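Local coordinates for competence protein PILN (Thermus thermophilus, PDB 4BHQ) that probably takes part in type IV pilus biogenesis as a component of the inner membrane platform, through a periplasmic domain of the PilN dimerization family, at residues A[82-85]-A[86-89]; A[112-115]-A[116-119]. All coordinates share one frame; numbering follows the deposited sequence.

How the contacts relate
Contacts 1 and 2 mark the same kind of event at two places in one chain: a strand ends, a serine caps a helix, and the first turn begins. Contact 1 (82-85 with 86-89) starts helix 85-93 after strand 73-82, and contact 2 (112-115 with 116-119) starts helix 115-124 after strand 102-112, the neighbouring strand of the antiparallel sheet. They do not touch: their centres lie 31 Å apart, on opposite sides of the chain's centre, with about 21 Å between nearest atoms. A magnesium ion lies about 9 Å from the side chain of A112 in contact 2. Contact 1 instead adjoins the second subunit, where A82 packs against W53 of that chain.

Contact 1: residues A[82-85]-A[86-89]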
loop_
_atom_site.group_PDB
_atom_site.type_symbol
_atom_site.label_atom_id
_atom_site.label_comp_id
_atom_site.label_asym_id
_atom_site.label_seq_id
_atom_site.Cartn_x
_atom_site.Cartn_y
_atom_site.Cartn_z
ATOM N N ALA A 82 -0.629 -2.496 15.614
ATOM C CA ALA A 82 -0.089 -3.779 16.139
ATOM C C ALA A 82 -0.925 -4.249 17.292
ATOM O O ALA A 82 -1.400 -3.468 18.083
ATOM C CB ALA A 82 1.412 -3.640 16.510
ATOM N N LEU A 83 -1.143 -5.547 17.366
ATOM C CA LEU A 83 -2.001 -6.112 18.436
ATOM C C LEU A 83 -1.149 -6.537 19.644
ATOM O O LEU A 83 -0.144 -7.223 19.485
ATOM C CB LEU A 83 -2.759 -7.317 17.921
ATOM C CG LEU A 83 -4.143 -7.090 17.286
ATOM C CD1 LEU A 83 -4.119 -6.136 16.125
ATOM C CD2 LEU A 83 -4.738 -8.442 16.880
ATOM N N SER A 84 -1.553 -6.095 20.850
ATOM C CA SER A 84 -1.108 -6.763 22.092
ATOM C C SER A 84 -1.335 -8.267 22.003
ATOM O O SER A 84 -2.219 -8.785 21.256
ATOM C CB SER A 84 -1.894 -6.216 23.286
ATOM O OG SER A 84 -3.223 -6.696 23.249
ATOM N N GLU A 85 -0.532 -8.999 22.746
ATOM C CA GLU A 85 -0.594 -10.474 22.790
ATOM C C GLU A 85 -1.982 -10.926 23.257
ATOM O O GLU A 85 -2.548 -11.896 22.735
ATOM C CB GLU A 85 0.493 -11.000 23.735
ATOM C CG GLU A 85 1.899 -10.525 23.346
ATOM C CD GLU A 85 2.166 -8.991 23.556
ATOM O OE1 GLU A 85 1.412 -8.318 24.320
ATOM O OE2 GLU A 85 3.150 -8.447 22.955
ATOM N N GLU A 86 -2.525 -10.179 24.214
ATOM C CA GLU A 86 -3.842 -10.446 24.798
ATOM C C GLU A 86 -4.911 -10.306 23.754
ATOM O O GLU A 86 -5.804 -11.148 23.655
ATOM C CB GLU A 86 -4.146 -9.459 25.929
ATOM C CG GLU A 86 -3.408 -9.733 27.232
ATOM C CD GLU A 86 -2.699 -8.506 27.766
ATOM O OE1 GLU A 86 -2.379 -7.624 26.954
ATOM O OE2 GLU A 86 -2.421 -8.433 28.983
ATOM N N GLU A 87 -4.829 -9.231 22.964
ATOM C CA GLU A 87 -5.887 -9.001 21.991
ATOM C C GLU A 87 -5.810 -10.085 20.909
ATOM O O GLU A 87 -6.846 -10.676 20.506
ATOM C CB GLU A 87 -5.888 -7.577 21.447
ATOM C CG GLU A 87 -7.041 -7.325 20.479
ATOM C CD GLU A 87 -7.083 -5.876 19.968
ATOM O OE1 GLU A 87 -6.159 -5.111 20.275
ATOM O OE2 GLU A 87 -8.043 -5.495 19.278
ATOM N N ALA A 88 -4.585 -10.392 20.489
ATOM C CA ALA A 88 -4.418 -11.435 19.470
ATOM C C ALA A 88 -4.948 -12.759 19.971
ATOM O O ALA A 88 -5.632 -13.492 19.237
ATOM C CB ALA A 88 -2.936 -11.570 19.115
ATOM N N ALA A 89 -4.639 -13.087 21.237
ATOM C CA ALA A 89 -5.205 -14.302 21.866
ATOM C C ALA A 89 -6.766 -14.320 21.911
ATOM O O ALA A 89 -7.385 -15.275 21.472
ATOM C CB ALA A 89 -4.614 -14.480 23.249
#
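S84 receives the first turn of helix 85-93 with its side chain and its backbone together. S84 OG accepts the amide of E87, OG to N 3.0 Å, with an N-H...O angle of 153°. The hydroxyl gets there because chi1 of 72° folds it back over its own backbone, toward the start of the helix. S84 OG also lies 3.3 Å from E87 CB. The regular bonding of the helix follows at once: S84 O takes A88 N at 3.0 Å, and E85 O takes A89 N at 2.8 Å.

Apolar contact comes from the residue before the cap, where L83 sends its CD2 branch over the turn to A88, L83 CD2 reaching A88 CB at 4.2 Å. L83 also packs by plain van der Waals contact against the carboxylate of E87, with L83 CG 4.1 Å from E87 OE1, and the two side chains cross at about a right angle. E87 is stretched out, CG anti to the backbone N (chi1 -177°) and straight beyond, which carries its carboxylate back alongside L83 toward the end of strand 73-82, where E87 OE2 forms a salt bridge with R81.

Charge is concentrated at this helix start. E85 and E86 both bend at chi2, and E85 OE1 stands 4.7 Å from E86 OE1, a like-charge approach. R103 may ease it through a long, weak ion pair with the E85 carboxylate. Three successive acids in the first turn would probably be favoured by the helix dipole. Backbone bonding between L83 and R103 ties the connection to strand 102-112. The serine N-cap, together with the L83-A88 pair of a hydrophobic staple, is the classic helix start, set here at the strand-to-helix turn of the PilN dimerization domain.

Contact 2: residues A[112-115]-A[116-119]; sequences ALSR and EALV
As modelled, the R115 guanidinium has E116 CG over one face, displaced toward the rim, and the E116 carboxylate meets it at NH1, the two planes 73° apart. R115 NH1 and E116 OE2 form a salt bridge, but their separation of 2.1 Å is too short to trust, and the doubt extends to the pose of both groups. In the model, chi1 of 48° lifts the R115 chain over its own backbone and a fold at chi3 turns the guanidinium back over its neighbour. The other carboxylate oxygen, E116 OE1, comes within 3.4 Å of S114 CB; a bond from S114 OG to it is weak and unsettled.

S114 is the N-cap of helix 115-124, which follows strand 102-112 in the PilN dimerization domain. S114 OG accepts A117 N at 3.0 Å, while S114 O takes L118 N at 3.2 Å, and R115 O takes V119 N at 3.0 Å. On the buried side, A112 CB rests against L118 CB at 3.9 Å and less closely on A117 CB, joining the strand end, bonded through its backbone to Y147, to the first helical turn.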
loop_
_atom_site.group_PDB
_atom_site.type_symbol
_atom_site.label_atom_id
_atom_site.label_comp_id
_atom_site.label_asym_id
_atom_site.label_seq_id
_atom_site.Cartn_x
_atom_site.Cartn_y
_atom_site.Cartn_z
ATOM N N ALA A 112 -14.833 -0.274 -5.013
ATOM C CA ALA A 112 -14.658 -1.372 -5.948
ATOM C C ALA A 112 -15.501 -1.059 -7.172
ATOM O O ALA A 112 -16.680 -0.607 -7.066
ATOM C CB ALA A 112 -15.051 -2.691 -5.316
ATOM N N LEU A 113 -14.912 -1.236 -8.352
ATOM C CA LEU A 113 -15.570 -0.920 -9.610
ATOM C C LEU A 113 -16.847 -1.796 -9.833
ATOM O O LEU A 113 -17.772 -1.391 -10.511
ATOM C CB LEU A 113 -14.597 -1.145 -10.760
ATOM C CG LEU A 113 -14.955 -0.764 -12.193
ATOM C CD1 LEU A 113 -15.308 0.701 -12.321
ATOM C CD2 LEU A 113 -13.834 -1.114 -13.175
ATOM N N SER A 114 -16.855 -3.006 -9.320
ATOM C CA SER A 114 -17.968 -3.925 -9.559
ATOM C C SER A 114 -18.030 -4.822 -8.353
ATOM O O SER A 114 -17.042 -4.897 -7.572
ATOM C CB SER A 114 -17.699 -4.759 -10.830
ATOM O OG SER A 114 -16.629 -5.656 -10.621
ATOM N N ARG A 115 -19.135 -5.556 -8.221
ATOM C CA ARG A 115 -19.339 -6.599 -7.156
ATOM C C ARG A 115 -18.239 -7.664 -7.284
ATOM O O ARG A 115 -17.675 -8.147 -6.298
ATOM C CB ARG A 115 -20.780 -7.262 -7.209
ATOM C CG ARG A 115 -21.291 -7.757 -8.598
ATOM C CD ARG A 115 -22.456 -8.940 -8.815
ATOM N NE ARG A 115 -21.890 -10.371 -8.588
ATOM C CZ ARG A 115 -21.360 -11.261 -9.460
ATOM N NH1 ARG A 115 -21.207 -11.227 -10.837
ATOM N NH2 ARG A 115 -20.881 -12.274 -8.845
ATOM N N GLU A 116 -17.934 -8.017 -8.533
ATOM C CA GLU A 116 -16.948 -9.091 -8.826
ATOM C C GLU A 116 -15.505 -8.623 -8.392
ATOM O O GLU A 116 -14.743 -9.408 -7.862
ATOM C CB GLU A 116 -17.003 -9.371 -10.372
ATOM C CG GLU A 116 -18.372 -10.036 -10.811
ATOM C CD GLU A 116 -19.481 -8.985 -11.196
ATOM O OE1 GLU A 116 -19.315 -7.744 -11.036
ATOM O OE2 GLU A 116 -20.581 -9.386 -11.695
ATOM N N ALA A 117 -15.167 -7.351 -8.593
ATOM C CA ALA A 117 -13.840 -6.822 -8.130
ATOM C C ALA A 117 -13.736 -6.894 -6.610
ATOM O O ALA A 117 -12.723 -7.265 -6.051
ATOM C CB ALA A 117 -13.734 -5.385 -8.575
ATOM N N LEU A 118 -14.852 -6.578 -5.932
ATOM C CA LEU A 118 -14.892 -6.646 -4.446
ATOM C C LEU A 118 -14.694 -8.096 -3.966
ATOM O O LEU A 118 -13.901 -8.379 -3.052
ATOM C CB LEU A 118 -16.245 -6.088 -3.941
ATOM C CG LEU A 118 -16.447 -6.201 -2.423
ATOM C CD1 LEU A 118 -15.292 -5.537 -1.665
ATOM C CD2 LEU A 118 -17.791 -5.552 -2.106
ATOM N N VAL A 119 -15.406 -9.014 -4.596
ATOM C CA VAL A 119 -15.248 -10.438 -4.235
ATOM C C VAL A 119 -13.819 -10.945 -4.473
ATOM O O VAL A 119 -13.250 -11.623 -3.619
ATOM C CB VAL A 119 -16.263 -11.325 -5.043
ATOM C CG1 VAL A 119 -15.946 -12.768 -4.860
ATOM C CG2 VAL A 119 -17.684 -11.028 -4.588
#